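Local coordinates for MUTM (fpg) protein (Thermus thermophilus, PDB 1EE8) that belongs to the MutM (Fpg) protein family and joins a strand-rich N-terminal domain to a helical H2TH domain and a zinc finger, at residues 12-15 and 16-20; 35-38 and 39-42. One frame throughout, in Å; residues are numbered along the deposited sequence.

Contact 1 (12-15 and 16-20); sequences RLRP and LVLGQ
Leu16 folds back over the last turn of its own helix. With CG anti to its carbonyl carbon (chi1 -56°), the branch comes over the backbone one turn earlier. Leu16 CG then lies 3.6 Å from Arg12 O, and Leu16 CB is 3.4 Å from Leu13 O. Leu13 O accepts two N-H groups. Leu16 N reaches Leu13 O at 2.8 Å from above the carbonyl plane. Val17 N reaches Leu13 O at 2.9 Å, almost in line with the C=O bond. Pro15 has no N-H to give to the preceding turn, and the helix kinks there.

Arg14 and Leu18 are the next pair. Leu18 N bonds to Arg14 O at 3.0 Å, with an N-H...O angle of 157°. The two side chains lie alongside each other and point the same way, and Leu18 CD2 is 4.1 Å from Arg14 CB. The charged end of Arg14 leads elsewhere, to a salt bridge with Glu46. The buried Val17 side chain packs on Ile44, Leu88 and Leu93 of the sheet.

Beyond this point the chain leaves the helix at Leu18. Gln20 N bonds to Val17 O at 2.9 Å, and Gly19 takes the third position with positive phi. The arrangement is a helix C-terminus that runs directly into a type II beta turn, which leads from helix 3-17 to strand 21-26.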
# COMPACT_ATOMS: atom_id res chain seq x y z
N ARG A 12 25.28 8.97 -4.93
CA ARG A 12 25.91 8.21 -3.86
C ARG A 12 25.15 6.94 -3.51
O ARG A 12 25.74 5.90 -3.25
CB ARG A 12 26.05 9.07 -2.60
CG ARG A 12 26.99 10.24 -2.75
CD ARG A 12 28.41 9.79 -3.07
NE ARG A 12 29.33 10.91 -3.10
CZ ARG A 12 30.65 10.79 -3.19
NH1 ARG A 12 31.21 9.59 -3.25
NH2 ARG A 12 31.42 11.88 -3.20
N LEU A 13 23.82 7.02 -3.52
CA LEU A 13 23.01 5.86 -3.18
C LEU A 13 22.88 4.80 -4.27
O LEU A 13 22.82 3.62 -3.95
CB LEU A 13 21.60 6.31 -2.76
CG LEU A 13 21.42 7.12 -1.48
CD1 LEU A 13 19.94 7.38 -1.26
CD2 LEU A 13 22.02 6.39 -0.29
N ARG A 14 22.83 5.20 -5.53
CA ARG A 14 22.65 4.22 -6.60
C ARG A 14 23.57 3.00 -6.56
O ARG A 14 23.09 1.88 -6.69
CB ARG A 14 22.72 4.89 -7.98
CG ARG A 14 21.49 5.74 -8.28
CD ARG A 14 21.18 5.77 -9.77
NE ARG A 14 22.32 6.22 -10.55
CZ ARG A 14 22.42 6.12 -11.88
NH1 ARG A 14 21.43 5.59 -12.59
NH2 ARG A 14 23.51 6.57 -12.48
N PRO A 15 24.88 3.20 -6.37
CA PRO A 15 25.80 2.06 -6.32
C PRO A 15 25.55 1.18 -5.09
O PRO A 15 26.01 0.04 -5.02
CB PRO A 15 27.18 2.71 -6.24
CG PRO A 15 26.96 4.11 -6.76
CD PRO A 15 25.61 4.47 -6.22
N LEU A 16 24.82 1.72 -4.12
CA LEU A 16 24.54 1.00 -2.88
C LEU A 16 23.18 0.32 -2.80
O LEU A 16 23.01 -0.62 -2.03
CB LEU A 16 24.66 1.96 -1.69
CG LEU A 16 25.98 2.72 -1.49
CD1 LEU A 16 25.83 3.70 -0.33
CD2 LEU A 16 27.10 1.73 -1.23
N VAL A 17 22.22 0.77 -3.60
CA VAL A 17 20.88 0.20 -3.53
C VAL A 17 20.35 -0.45 -4.80
O VAL A 17 19.41 -1.24 -4.75
CB VAL A 17 19.87 1.27 -3.10
CG1 VAL A 17 20.37 1.99 -1.87
CG2 VAL A 17 19.63 2.25 -4.24
N LEU A 18 20.94 -0.12 -5.94
CA LEU A 18 20.50 -0.67 -7.21
C LEU A 18 20.37 -2.19 -7.16
O LEU A 18 21.30 -2.89 -6.77
CB LEU A 18 21.46 -0.26 -8.32
CG LEU A 18 20.96 0.69 -9.41
CD1 LEU A 18 20.10 -0.08 -10.40
CD2 LEU A 18 20.18 1.84 -8.80
N GLY A 19 19.20 -2.70 -7.54
CA GLY A 19 18.98 -4.14 -7.55
C GLY A 19 18.70 -4.79 -6.21
O GLY A 19 18.44 -5.99 -6.14
N GLN A 20 18.75 -4.00 -5.14
CA GLN A 20 18.49 -4.51 -3.79
C GLN A 20 17.00 -4.56 -3.47
O GLN A 20 16.22 -3.73 -3.94
CB GLN A 20 19.19 -3.62 -2.75
CG GLN A 20 20.70 -3.65 -2.80
CD GLN A 20 21.29 -4.58 -1.76
OE1 GLN A 20 21.18 -4.33 -0.55
NE2 GLN A 20 21.90 -5.67 -2.22

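Contact 2 (35-38 and 39-42); sequences NTAL and AEGR
Arg42 places CG anti to its carbonyl carbon (chi1 -60°) and stays extended from CG to NE. This carries its guanidinium across to the backbone of Leu38. Glu40 has the same first torsion (chi1 -63°) and is also extended beyond CG, which lays its carboxylate alongside Ala37.

The Arg42 bond is short and straight. Arg42 NE donates to Leu38 O at 2.7 Å, with an N-H...O angle of 168°. The oxygen sits at the guanidinium edge and close to its plane, and NE lies nearly on the line of the carbonyl bond. Of the remaining nitrogens, NH1 bonds to Glu59 O and NH2 to Glu40 O of the second subunit.

Glu40 meets Ala37 through the flank of its chain. Glu40 CB is 3.6 Å from Ala37 O, and Glu40 OE2 is 3.8 Å from Ala37 CA. A water lies between them, 2.7 Å from Ala37 O and 3.0 Å from Glu40 OE2. It has more acceptors near it than protons, and it need not serve both at once. Glu40 OE1 accepts from Val25 N, and OE2 forms a salt bridge with Arg108 of the second subunit, which probably helps to stabilise the negative charge of this buried residue.

The backbone between these side chains is wound into two overlapping turns. Ala39 N bonds to Thr36 O at 2.9 Å, and Glu40 N bonds to Ala37 O at 3.2 Å. Both donors stand well above the carbonyl planes. The chain then opens out at Gly41, where phi is positive. Ala39 packs on Leu22 and Leu58, and Gly41 and Arg42 both face Leu22 in a G1 beta bulge at the start of strand 42-50, at the subunit interface.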
# COMPACT_ATOMS: atom_id res chain seq x y z
N ASN A 35 1.56 5.91 2.71
CA ASN A 35 1.47 4.73 1.87
C ASN A 35 2.82 4.09 1.57
O ASN A 35 3.05 3.63 0.46
CB ASN A 35 0.79 5.09 0.55
CG ASN A 35 -0.59 5.69 0.76
OD1 ASN A 35 -0.86 6.84 0.40
ND2 ASN A 35 -1.48 4.90 1.35
N THR A 36 3.70 4.05 2.56
CA THR A 36 5.01 3.45 2.33
C THR A 36 4.95 1.92 2.21
O THR A 36 5.83 1.32 1.60
CB THR A 36 6.01 3.84 3.45
OG1 THR A 36 5.49 3.42 4.72
CG2 THR A 36 6.22 5.34 3.47
N ALA A 37 3.91 1.30 2.76
CA ALA A 37 3.77 -0.16 2.68
C ALA A 37 3.70 -0.61 1.22
O ALA A 37 4.03 -1.74 0.88
CB ALA A 37 2.51 -0.61 3.42
N LEU A 38 3.29 0.31 0.35
CA LEU A 38 3.18 0.02 -1.07
C LEU A 38 4.53 -0.37 -1.66
O LEU A 38 4.62 -1.19 -2.57
CB LEU A 38 2.64 1.25 -1.79
CG LEU A 38 1.64 1.02 -2.91
CD1 LEU A 38 0.41 0.34 -2.34
CD2 LEU A 38 1.28 2.35 -3.55
N ALA A 39 5.58 0.23 -1.12
CA ALA A 39 6.95 0.01 -1.59
C ALA A 39 7.64 -1.23 -1.04
O ALA A 39 8.63 -1.69 -1.60
CB ALA A 39 7.80 1.24 -1.27
N GLU A 40 7.12 -1.76 0.06
CA GLU A 40 7.74 -2.91 0.70
C GLU A 40 7.74 -4.23 -0.07
O GLU A 40 6.76 -4.60 -0.72
CB GLU A 40 7.13 -3.11 2.09
CG GLU A 40 7.40 -1.93 3.02
CD GLU A 40 6.84 -2.14 4.41
OE1 GLU A 40 7.44 -1.63 5.38
OE2 GLU A 40 5.79 -2.81 4.55
N GLY A 41 8.88 -4.92 0.01
CA GLY A 41 9.04 -6.19 -0.66
C GLY A 41 9.22 -6.07 -2.16
O GLY A 41 8.74 -6.90 -2.91
N ARG A 42 9.91 -5.02 -2.59
CA ARG A 42 10.14 -4.81 -4.02
C ARG A 42 11.60 -4.45 -4.24
O ARG A 42 12.23 -3.81 -3.39
CB ARG A 42 9.26 -3.66 -4.53
CG ARG A 42 7.77 -3.87 -4.37
CD ARG A 42 7.03 -2.62 -4.79
NE ARG A 42 5.59 -2.71 -4.54
CZ ARG A 42 4.72 -3.36 -5.31
NH1 ARG A 42 5.11 -3.99 -6.40
NH2 ARG A 42 3.44 -3.36 -4.97
O HOH W 1 3.82 -3.83 2.50

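The two contacts follow one another along the chain, neither nested nor crossed. Contact 1 closes the end of helix 3-17 and turns the chain into strand 21-26. After strand 33-34, contact 2 closes the loop that leads into strand 42-50. Their centres are about 17 Å apart and their nearest atoms about 4 Å, without touching. The sheet connects them, because strands 21-26 and 42-50 are antiparallel neighbours. Gly19 and Gln20 of contact 1 bond through the backbone to Ile44, while Gly41 and Arg42 of contact 2 bond to Leu22. Contact 1 thus ties the helix to this strand pair, and contact 2 ties the pair to the second subunit.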